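Local atomic coordinates of Non-structural protein 2 (Human rotavirus C, PDB entry 2GU0), a protein that probably takes part, as a homo-octamer, in replication and packaging of the viral genome, binding single-stranded RNA and hydrolysing nucleoside triphosphates. Residues V27-C32 against Y44-Y49; Y71-Y76 against N173-P178; V102-Q107 against C140-E145; N211-I216 against L225-Q230. All blocks are in the same frame, centred on the assembly; numbering follows the deposited sequence.

Interaction 1. Residues V27-C32 against Y44-Y49; sequences VQTMLC and YDTILY
Two tyrosine rings of 44-49 meet consecutive residues of the helix, Thr29 and Met30. The Tyr49 ring turns an edge to Thr29: OG1 lies in the ring plane, 3.5 Å from CD1, and the two side chains cross at about a right angle. Thr29 also reaches the rim of Tyr44, where CG2 sits near the ring plane at 4.4 Å from CE2. Met30 approaches that second ring obliquely, with CB 3.2 Å from Tyr44 CD2, while the rest of its chain, bent at chi2, leads away from 44-49. Tyr44 CG stands anti to the backbone N (chi1 -180°), on a CB that points toward the helix.

Between the rings comes Thr46, the residue of closest backbone approach, with its CA 6.4 Å from Thr29 CA. Its OG1 lies 3.5 Å from both CB and CG2 of Thr29, so a hydroxyl meets carbon there. The chain turns at Thr46 itself: Ile47 N donates to Asp45 OD1 over 3.1 Å, an Asx turn, and the donor sits above the carboxylate plane. These elements join helix 24-32 to the start of the small antiparallel pair 44-45 and 51-52.

Two polar ends find partners outside the contact: Thr29 OG1 bonds to Lys25 O one turn back, and Tyr44 OH to Gln160 OE1 of a second subunit. With no hydrogen bond between the two segments, the interface is held by van der Waals contact, while Thr29 OG1 bonds within its own helix and Tyr44 OH across the subunit boundary.

Interaction 2. Residues Y71-Y76 against N173-P178; sequences YESDQY and NHKLLP
Lys175 lays its aliphatic chain across Ser73 at the start of helix 74-90. CB lies 3.4 Å from Ser73 OG and also packs on Gln75, 4.0 Å from Gln75 CB. A bend at chi3 (79°) swings CE back, to 3.1 Å from Ser73 OG. Beyond it NZ, 3.4 Å from the same oxygen, makes no hydrogen bond because the angle is poor. NZ is 5.0 Å from Asp74 OD2, so any attraction between these opposite charges would act without direct contact.

Ser73 holds the N-cap position: OG is anti to its own backbone N (chi1 175°) and accepts from Gln75 N, although a clash in the model makes the placing of that donor doubtful. The 173-178 loop, from the C-terminal half of the protein, is thus set against a helix start of the N-terminal half. Glu112 of helix 108-119 ties both sides, accepting from Lys175 N, Leu176 N and Gln75 NE2.

Leu176 follows with its methyl CD2, which lies 4.0 Å from Tyr76 N and makes an apolar contact with Tyr76 CB at 4.1 Å, while the same side chain packs on Val108, a residue predicted to bind ATP.

Interaction 3. Residues V102-Q107 against C140-E145; sequences VKTVVQ and CNLVNE
Thr104 meets the residues that end helix 129-139, where Asn141 takes a positive phi and two bonds run back into the last turn, a Schellman motif. The threonine methyl does most of the touching: CG2 lies 3.3 Å from Cys140 O and also packs on Leu142 CD2. The hydroxyl faces that same leucine methyl, OG1 to CD2 being 3.7 Å, while its hydrogen bond goes to Ile101 O. Thr104 and Leu142 side chains cross obliquely.

Val105 contributes its carbonyl. Asn141 ND2 donates to Val105 O at 2.9 Å with an N-H...O angle of 163°, and the acceptor lies almost in the asparagine amide plane. Asn141 CG is anti to its carbonyl carbon (chi1 -65°), on a CB that points toward 102-107. This one side-chain bond joins the two segments directly.

Val106 is where the backbones come closest, its CA 4.7 Å from Cys140 CA. Its CG2 packs on Cys140 SG at 3.7 Å, and Leu111 of helix 108-119 touches both side chains, which places the pair in the interior between helices.

Gln107 stands at the N-cap position of helix 108-119 and is predicted to bind ATP; the side chains of Lys185 and Arg224, also predicted ATP ligands, are each about 6 Å away. Its extended chain crosses Asn141 at about a right angle, with CG 3.7 Å from Asn141 ND2. The amide planes are 36° apart, and Gln107 OE1 stands 3.4 Å from Asn141 OD1, two acceptors that do not bond.

Interaction 4. Residues N211-I216 against L225-Q230; sequences NKFAAI and LVLHSQ
Phe213 reaches across the hairpin to Leu225, Val226 and Leu227, and can be followed outward from its CB. That atom lies 3.3 Å from Val226 O and 4.0 Å from Leu225 CB. CG then stands anti to the carbonyl carbon (chi1 -51°), and CD2 comes 3.6 Å from Leu225 O. Farther out, CE2 and CZ run beneath the methyl CD1 of Leu227, which sits 3.6 Å from the ring centroid and 21° off the normal: a CH-pi contact over one face, with the two side chains side by side and pointing the same way.

The backbone pairing behind it is antiparallel. Ala214 and Val226 form a hydrogen-bonded pair, flanked by the non-hydrogen-bonded pairs Phe213-Leu227 and Ala215-Leu225. Beyond Leu227 the bonding continues at His228, whose N donates to Lys212 O and whose NE2 donates to Asn211 O at 3.1 Å; Lys212 O also lies over one face of the imidazole.

The hairpin lies in the predicted RNA-binding region, with Val226 and Ile216 beside the predicted ATP ligands Arg224 and His218. Strand 213-216 is outermost within this chain, and 222-227 separates it from 182-188, whose Tyr184 meets the Phe213 ring edge-to-face. Helix 231-243 covers Ala214, Val226 and Ile216 through Leu231 and His234.

Overall arrangement
Interactions 1, 2 and 4 follow one another along the chain, whereas both segments of interaction 3 fall between the two of interaction 2. Interactions 1 and 2 touch: Tyr71 packs on Val27 and Leu31 of helix 24-32, with centres 20 Å apart. Interactions 2 and 3 are also 20 Å apart between centres and both border helix 108-119, which begins right after Gln107 and packs on Leu176. Interaction 4 belongs to the five-stranded sheet of the C-terminal, HIT-like half, with its centre 26 Å from that of interaction 3 and 43 Å from that of interaction 1. Of the four, interaction 2 alone joins the N-terminal and C-terminal halves; interactions 1 and 4, on opposite sides of the chain's centre, each meet a different neighbouring subunit.

Interaction 1. Residues V27-C32 against Y44-Y49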
# COMPACT_ATOMS: atom_id res chain seq x y z
N VAL A 27 -11.68 -21.61 24.14
CA VAL A 27 -11.55 -20.73 25.30
C VAL A 27 -12.65 -19.67 25.34
O VAL A 27 -13.28 -19.48 26.37
CB VAL A 27 -10.17 -20.03 25.30
CG1 VAL A 27 -10.06 -19.07 26.49
CG2 VAL A 27 -9.07 -21.07 25.36
N GLN A 28 -12.88 -18.98 24.24
CA GLN A 28 -13.91 -17.94 24.20
C GLN A 28 -15.26 -18.51 24.62
O GLN A 28 -16.01 -17.87 25.37
CB GLN A 28 -14.00 -17.35 22.79
CG GLN A 28 -15.31 -16.67 22.44
CD GLN A 28 -15.25 -15.95 21.10
OE1 GLN A 28 -14.55 -16.39 20.18
NE2 GLN A 28 -15.98 -14.85 20.98
N THR A 29 -15.55 -19.71 24.15
CA THR A 29 -16.79 -20.41 24.45
C THR A 29 -16.95 -20.82 25.92
O THR A 29 -17.99 -20.59 26.53
CB THR A 29 -16.91 -21.65 23.57
OG1 THR A 29 -16.94 -21.25 22.21
CG2 THR A 29 -18.18 -22.42 23.88
N MET A 30 -15.92 -21.41 26.51
CA MET A 30 -16.07 -21.82 27.89
C MET A 30 -16.07 -20.63 28.82
O MET A 30 -16.52 -20.74 29.96
CB MET A 30 -14.98 -22.80 28.30
CG MET A 30 -13.75 -22.18 28.87
SD MET A 30 -13.89 -21.76 30.61
CE MET A 30 -12.16 -21.52 30.96
N LEU A 31 -15.58 -19.48 28.36
CA LEU A 31 -15.59 -18.32 29.24
C LEU A 31 -17.01 -17.76 29.32
O LEU A 31 -17.37 -17.12 30.32
CB LEU A 31 -14.63 -17.23 28.76
CG LEU A 31 -13.14 -17.39 29.09
CD1 LEU A 31 -12.37 -16.16 28.61
CD2 LEU A 31 -12.95 -17.57 30.58
N CYS A 32 -17.81 -18.01 28.29
CA CYS A 32 -19.18 -17.50 28.31
C CYS A 32 -20.19 -18.57 28.72
O CYS A 32 -21.31 -18.24 29.12
CB CYS A 32 -19.55 -16.92 26.93
SG CYS A 32 -20.36 -18.04 25.71
N TYR A 44 -13.66 -28.53 29.79
CA TYR A 44 -14.97 -28.21 29.24
C TYR A 44 -15.16 -28.52 27.76
O TYR A 44 -14.38 -28.07 26.91
CB TYR A 44 -15.27 -26.74 29.46
CG TYR A 44 -16.61 -26.34 28.93
CD1 TYR A 44 -17.77 -26.80 29.54
CD2 TYR A 44 -16.73 -25.49 27.83
CE1 TYR A 44 -19.02 -26.44 29.07
CE2 TYR A 44 -17.98 -25.12 27.34
CZ TYR A 44 -19.13 -25.60 27.98
OH TYR A 44 -20.38 -25.25 27.56
N ASP A 45 -16.20 -29.28 27.43
CA ASP A 45 -16.44 -29.59 26.04
C ASP A 45 -17.32 -28.53 25.38
O ASP A 45 -18.48 -28.33 25.71
CB ASP A 45 -17.07 -30.97 25.88
CG ASP A 45 -17.25 -31.35 24.43
OD1 ASP A 45 -16.53 -30.77 23.59
OD2 ASP A 45 -18.09 -32.21 24.12
N THR A 46 -16.70 -27.84 24.43
CA THR A 46 -17.28 -26.76 23.65
C THR A 46 -18.19 -27.25 22.52
O THR A 46 -18.94 -26.47 21.91
CB THR A 46 -16.12 -25.92 23.09
OG1 THR A 46 -15.78 -24.91 24.04
CG2 THR A 46 -16.47 -25.29 21.79
N ILE A 47 -18.14 -28.55 22.25
CA ILE A 47 -18.92 -29.15 21.19
C ILE A 47 -18.45 -28.65 19.83
O ILE A 47 -17.86 -29.39 19.05
CB ILE A 47 -20.43 -28.87 21.36
CG1 ILE A 47 -20.86 -29.21 22.78
CG2 ILE A 47 -21.23 -29.71 20.39
CD1 ILE A 47 -22.33 -29.01 23.05
N LEU A 48 -18.66 -27.38 19.54
CA LEU A 48 -18.23 -26.86 18.25
C LEU A 48 -16.71 -26.64 18.06
O LEU A 48 -16.19 -26.75 16.94
CB LEU A 48 -18.96 -25.56 17.95
CG LEU A 48 -20.48 -25.68 17.84
CD1 LEU A 48 -21.07 -24.34 17.40
CD2 LEU A 48 -20.81 -26.79 16.86
N TYR A 49 -15.99 -26.33 19.14
CA TYR A 49 -14.56 -26.04 19.02
C TYR A 49 -13.62 -26.93 19.82
O TYR A 49 -12.48 -26.56 20.09
CB TYR A 49 -14.28 -24.59 19.41
CG TYR A 49 -15.03 -23.57 18.59
CD1 TYR A 49 -15.92 -22.70 19.19
CD2 TYR A 49 -14.83 -23.46 17.21
CE1 TYR A 49 -16.61 -21.74 18.45
CE2 TYR A 49 -15.52 -22.50 16.46
CZ TYR A 49 -16.41 -21.64 17.09
OH TYR A 49 -17.11 -20.69 16.39

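Interaction 2. Residues Y71-Y76 against N173-P178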
# COMPACT_ATOMS: atom_id res chain seq x y z
N TYR A 71 -4.91 -15.10 24.75
CA TYR A 71 -5.18 -16.31 23.98
C TYR A 71 -5.73 -16.03 22.60
O TYR A 71 -5.82 -16.93 21.76
CB TYR A 71 -6.13 -17.19 24.77
CG TYR A 71 -7.51 -16.59 24.96
CD1 TYR A 71 -8.49 -16.76 23.98
CD2 TYR A 71 -7.82 -15.82 26.07
CE1 TYR A 71 -9.72 -16.17 24.11
CE2 TYR A 71 -9.05 -15.22 26.20
CZ TYR A 71 -10.00 -15.40 25.21
OH TYR A 71 -11.23 -14.78 25.29
N GLU A 72 -6.11 -14.77 22.36
CA GLU A 72 -6.65 -14.37 21.06
C GLU A 72 -5.48 -14.18 20.12
O GLU A 72 -5.65 -14.10 18.90
CB GLU A 72 -7.44 -13.07 21.18
CG GLU A 72 -8.63 -13.15 22.11
CD GLU A 72 -9.94 -12.81 21.41
OE1 GLU A 72 -10.01 -13.00 20.17
OE2 GLU A 72 -10.89 -12.39 22.11
N SER A 73 -4.29 -14.12 20.71
CA SER A 73 -3.04 -13.94 19.97
C SER A 73 -2.60 -15.13 19.10
O SER A 73 -2.87 -16.29 19.41
CB SER A 73 -1.92 -13.61 20.96
OG SER A 73 -0.69 -13.54 20.27
N ASP A 74 -1.91 -14.81 18.01
CA ASP A 74 -1.41 -15.83 17.09
C ASP A 74 -0.29 -16.56 17.80
O ASP A 74 0.18 -17.59 17.35
CB ASP A 74 -0.81 -15.18 15.84
CG ASP A 74 -1.71 -15.32 14.63
OD1 ASP A 74 -2.25 -16.42 14.43
OD2 ASP A 74 -1.85 -14.32 13.89
N GLN A 75 0.15 -15.98 18.92
CA GLN A 75 1.24 -16.54 19.68
C GLN A 75 0.74 -17.65 20.61
O GLN A 75 1.51 -18.53 21.00
CB GLN A 75 1.91 -15.42 20.48
CG GLN A 75 3.33 -15.70 20.85
CD GLN A 75 4.26 -15.60 19.68
OE1 GLN A 75 4.05 -16.24 18.64
NE2 GLN A 75 5.32 -14.82 19.82
N TYR A 76 -0.55 -17.61 20.94
CA TYR A 76 -1.20 -18.61 21.78
C TYR A 76 -1.29 -19.93 20.99
O TYR A 76 -1.04 -21.01 21.53
CB TYR A 76 -2.60 -18.14 22.18
CG TYR A 76 -3.40 -19.15 22.97
CD1 TYR A 76 -3.16 -19.37 24.34
CD2 TYR A 76 -4.39 -19.91 22.35
CE1 TYR A 76 -3.88 -20.33 25.05
CE2 TYR A 76 -5.11 -20.87 23.05
CZ TYR A 76 -4.86 -21.08 24.39
OH TYR A 76 -5.59 -22.04 25.04
N ASN A 173 7.82 -6.78 24.72
CA ASN A 173 7.12 -6.98 23.45
C ASN A 173 6.36 -8.29 23.26
O ASN A 173 5.89 -8.58 22.16
CB ASN A 173 8.09 -6.79 22.28
CG ASN A 173 8.40 -5.33 22.00
OD1 ASN A 173 7.49 -4.54 21.74
ND2 ASN A 173 9.68 -4.98 22.06
N HIS A 174 6.25 -9.09 24.32
CA HIS A 174 5.54 -10.35 24.23
C HIS A 174 4.06 -10.17 23.94
O HIS A 174 3.45 -9.22 24.42
CB HIS A 174 5.68 -11.10 25.55
CG HIS A 174 7.01 -11.77 25.72
ND1 HIS A 174 7.30 -12.59 26.78
CD2 HIS A 174 8.10 -11.78 24.92
CE1 HIS A 174 8.51 -13.08 26.64
NE2 HIS A 174 9.02 -12.60 25.52
N LYS A 175 3.48 -11.07 23.15
CA LYS A 175 2.06 -10.96 22.85
C LYS A 175 1.19 -11.67 23.92
O LYS A 175 0.03 -11.32 24.12
CB LYS A 175 1.75 -11.52 21.45
CG LYS A 175 1.89 -10.48 20.33
CD LYS A 175 1.18 -10.92 19.02
CE LYS A 175 -0.36 -10.72 19.02
NZ LYS A 175 -1.02 -11.24 17.77
N LEU A 176 1.76 -12.64 24.62
CA LEU A 176 1.02 -13.37 25.65
C LEU A 176 0.84 -12.61 26.96
O LEU A 176 -0.27 -12.24 27.31
CB LEU A 176 1.67 -14.74 25.91
CG LEU A 176 1.51 -15.78 24.80
CD1 LEU A 176 2.11 -17.11 25.24
CD2 LEU A 176 0.03 -15.96 24.49
N LEU A 177 1.93 -12.38 27.68
CA LEU A 177 1.86 -11.66 28.95
C LEU A 177 2.93 -10.59 29.00
O LEU A 177 3.96 -10.76 29.65
CB LEU A 177 2.05 -12.62 30.11
CG LEU A 177 1.09 -13.81 30.15
CD1 LEU A 177 1.53 -14.78 31.24
CD2 LEU A 177 -0.34 -13.32 30.41
N PRO A 178 2.69 -9.45 28.33
CA PRO A 178 3.60 -8.30 28.26
C PRO A 178 4.11 -7.89 29.63
O PRO A 178 3.37 -7.93 30.61
CB PRO A 178 2.75 -7.22 27.62
CG PRO A 178 1.87 -8.01 26.71
CD PRO A 178 1.45 -9.16 27.59

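Interaction 3. Residues V102-Q107 against C140-E145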
# COMPACT_ATOMS: atom_id res chain seq x y z
N VAL A 102 -1.47 -31.76 34.69
CA VAL A 102 -2.26 -30.72 34.04
C VAL A 102 -2.41 -29.45 34.90
O VAL A 102 -2.79 -28.39 34.40
CB VAL A 102 -3.66 -31.32 33.70
CG1 VAL A 102 -4.77 -30.37 34.06
CG2 VAL A 102 -3.71 -31.68 32.23
N LYS A 103 -2.08 -29.54 36.19
CA LYS A 103 -2.22 -28.38 37.07
C LYS A 103 -0.87 -27.70 37.31
O LYS A 103 -0.77 -26.72 38.06
CB LYS A 103 -2.86 -28.81 38.40
CG LYS A 103 -4.15 -29.62 38.19
CD LYS A 103 -4.75 -30.17 39.48
CE LYS A 103 -5.47 -29.09 40.28
NZ LYS A 103 -6.13 -29.64 41.51
N THR A 104 0.15 -28.21 36.63
CA THR A 104 1.49 -27.65 36.73
C THR A 104 1.53 -26.22 36.21
O THR A 104 1.14 -25.96 35.08
CB THR A 104 2.47 -28.45 35.90
OG1 THR A 104 2.45 -29.82 36.31
CG2 THR A 104 3.86 -27.88 36.04
N VAL A 105 2.01 -25.29 37.02
CA VAL A 105 2.10 -23.92 36.57
C VAL A 105 3.28 -23.86 35.61
O VAL A 105 4.37 -24.31 35.93
CB VAL A 105 2.30 -22.95 37.73
CG1 VAL A 105 2.74 -21.60 37.22
CG2 VAL A 105 0.98 -22.81 38.49
N VAL A 106 3.04 -23.30 34.44
CA VAL A 106 4.04 -23.19 33.39
C VAL A 106 4.66 -21.79 33.34
O VAL A 106 4.03 -20.82 33.78
CB VAL A 106 3.37 -23.57 32.04
CG1 VAL A 106 3.92 -22.74 30.92
CG2 VAL A 106 3.59 -25.04 31.76
N GLN A 107 5.88 -21.70 32.83
CA GLN A 107 6.57 -20.42 32.71
C GLN A 107 6.24 -19.81 31.35
O GLN A 107 7.05 -19.83 30.42
CB GLN A 107 8.07 -20.62 32.83
CG GLN A 107 8.52 -21.26 34.13
CD GLN A 107 10.02 -21.05 34.41
OE1 GLN A 107 10.62 -21.81 35.17
NE2 GLN A 107 10.61 -20.01 33.82
N CYS A 140 8.50 -25.77 31.34
CA CYS A 140 7.21 -26.23 31.86
C CYS A 140 7.23 -26.75 33.27
O CYS A 140 6.19 -27.14 33.80
CB CYS A 140 6.64 -27.32 30.96
SG CYS A 140 5.93 -26.66 29.46
N ASN A 141 8.41 -26.78 33.88
CA ASN A 141 8.57 -27.27 35.24
C ASN A 141 8.20 -28.73 35.37
O ASN A 141 7.69 -29.17 36.40
CB ASN A 141 7.72 -26.44 36.20
CG ASN A 141 8.18 -25.01 36.27
OD1 ASN A 141 9.37 -24.75 36.46
ND2 ASN A 141 7.26 -24.07 36.13
N LEU A 142 8.45 -29.49 34.31
CA LEU A 142 8.16 -30.91 34.29
C LEU A 142 9.45 -31.72 34.40
O LEU A 142 9.41 -32.95 34.38
CB LEU A 142 7.41 -31.29 33.02
CG LEU A 142 6.00 -30.74 32.84
CD1 LEU A 142 5.38 -31.34 31.58
CD2 LEU A 142 5.15 -31.07 34.06
N VAL A 143 10.59 -31.04 34.51
CA VAL A 143 11.88 -31.71 34.63
C VAL A 143 12.85 -30.94 35.52
O VAL A 143 12.80 -29.72 35.62
CB VAL A 143 12.52 -31.95 33.25
CG1 VAL A 143 11.59 -32.78 32.38
CG2 VAL A 143 12.85 -30.63 32.58
N ASN A 144 13.75 -31.67 36.18
CA ASN A 144 14.72 -31.08 37.09
C ASN A 144 15.95 -30.53 36.41
O ASN A 144 16.64 -29.70 36.99
CB ASN A 144 15.17 -32.13 38.09
CG ASN A 144 15.95 -33.27 37.42
OD1 ASN A 144 15.54 -33.77 36.37
ND2 ASN A 144 17.06 -33.69 38.04
N GLU A 145 16.25 -31.00 35.20
CA GLU A 145 17.42 -30.57 34.44
C GLU A 145 17.84 -29.11 34.62
O GLU A 145 17.01 -28.22 34.75
CB GLU A 145 17.19 -30.87 32.96
CG GLU A 145 16.73 -32.31 32.69
CD GLU A 145 16.53 -32.61 31.19
OE1 GLU A 145 16.07 -33.73 30.87
OE2 GLU A 145 16.85 -31.74 30.35

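Interaction 4. Residues N211-I216 against L225-Q230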
# COMPACT_ATOMS: atom_id res chain seq x y z
N ASN A 211 26.32 -2.35 35.99
CA ASN A 211 26.47 -1.83 37.34
C ASN A 211 25.16 -1.63 38.08
O ASN A 211 25.12 -1.70 39.30
CB ASN A 211 27.30 -0.54 37.34
CG ASN A 211 26.47 0.71 37.08
OD1 ASN A 211 26.06 0.97 35.95
ND2 ASN A 211 26.23 1.48 38.13
N LYS A 212 24.08 -1.39 37.35
CA LYS A 212 22.77 -1.18 37.97
C LYS A 212 22.12 -2.50 38.42
O LYS A 212 21.10 -2.49 39.13
CB LYS A 212 21.82 -0.48 36.99
CG LYS A 212 22.07 0.99 36.78
CD LYS A 212 21.05 1.55 35.80
CE LYS A 212 21.10 3.08 35.72
NZ LYS A 212 20.16 3.64 34.68
N PHE A 213 22.72 -3.62 38.04
CA PHE A 213 22.17 -4.92 38.36
C PHE A 213 22.91 -5.76 39.39
O PHE A 213 24.05 -5.49 39.73
CB PHE A 213 22.05 -5.76 37.10
CG PHE A 213 21.33 -5.07 35.99
CD1 PHE A 213 21.92 -4.03 35.30
CD2 PHE A 213 20.07 -5.50 35.60
CE1 PHE A 213 21.29 -3.43 34.25
CE2 PHE A 213 19.42 -4.89 34.54
CZ PHE A 213 20.04 -3.85 33.86
N ALA A 214 22.23 -6.79 39.86
CA ALA A 214 22.78 -7.73 40.82
C ALA A 214 22.42 -9.12 40.31
O ALA A 214 21.26 -9.40 40.03
CB ALA A 214 22.17 -7.50 42.20
N ALA A 215 23.42 -9.97 40.18
CA ALA A 215 23.21 -11.32 39.70
C ALA A 215 22.77 -12.18 40.87
O ALA A 215 23.53 -12.36 41.83
CB ALA A 215 24.48 -11.86 39.11
N ILE A 216 21.55 -12.70 40.79
CA ILE A 216 21.00 -13.54 41.85
C ILE A 216 20.72 -14.96 41.37
O ILE A 216 20.88 -15.27 40.19
CB ILE A 216 19.69 -12.96 42.41
CG1 ILE A 216 18.63 -12.92 41.32
CG2 ILE A 216 19.92 -11.56 42.95
CD1 ILE A 216 17.30 -12.34 41.77
N LEU A 225 20.14 -11.21 36.23
CA LEU A 225 20.65 -9.87 36.52
C LEU A 225 19.41 -9.01 36.71
O LEU A 225 18.65 -8.81 35.76
CB LEU A 225 21.48 -9.34 35.35
CG LEU A 225 22.86 -9.96 35.19
CD1 LEU A 225 23.48 -9.52 33.89
CD2 LEU A 225 23.75 -9.55 36.35
N VAL A 226 19.19 -8.52 37.93
CA VAL A 226 18.02 -7.70 38.22
C VAL A 226 18.41 -6.32 38.70
O VAL A 226 19.54 -6.11 39.15
CB VAL A 226 17.13 -8.37 39.28
CG1 VAL A 226 16.68 -9.73 38.77
CG2 VAL A 226 17.89 -8.54 40.59
N LEU A 227 17.50 -5.36 38.58
CA LEU A 227 17.77 -4.00 39.01
C LEU A 227 17.86 -3.93 40.52
O LEU A 227 17.08 -4.59 41.22
CB LEU A 227 16.67 -3.04 38.53
CG LEU A 227 16.81 -2.23 37.23
CD1 LEU A 227 18.11 -2.56 36.54
CD2 LEU A 227 15.62 -2.51 36.33
N HIS A 228 18.80 -3.14 41.04
CA HIS A 228 18.96 -3.00 42.48
C HIS A 228 17.60 -2.63 43.09
O HIS A 228 17.25 -3.08 44.19
CB HIS A 228 19.99 -1.91 42.82
CG HIS A 228 21.40 -2.29 42.48
ND1 HIS A 228 21.97 -3.48 42.87
CD2 HIS A 228 22.37 -1.60 41.83
CE1 HIS A 228 23.23 -3.52 42.47
NE2 HIS A 228 23.50 -2.39 41.84
N SER A 229 16.84 -1.83 42.36
CA SER A 229 15.51 -1.41 42.81
C SER A 229 14.52 -2.56 42.65
O SER A 229 13.35 -2.34 42.42
CB SER A 229 15.04 -0.22 41.98
OG SER A 229 14.79 -0.59 40.64
N GLN A 230 15.01 -3.79 42.75
CA GLN A 230 14.14 -4.96 42.61
C GLN A 230 14.68 -6.07 43.47
O GLN A 230 13.99 -7.04 43.75
CB GLN A 230 14.13 -5.45 41.16
CG GLN A 230 13.57 -4.47 40.15
CD GLN A 230 12.11 -4.19 40.38
OE1 GLN A 230 11.30 -5.12 40.51
NE2 GLN A 230 11.76 -2.91 40.41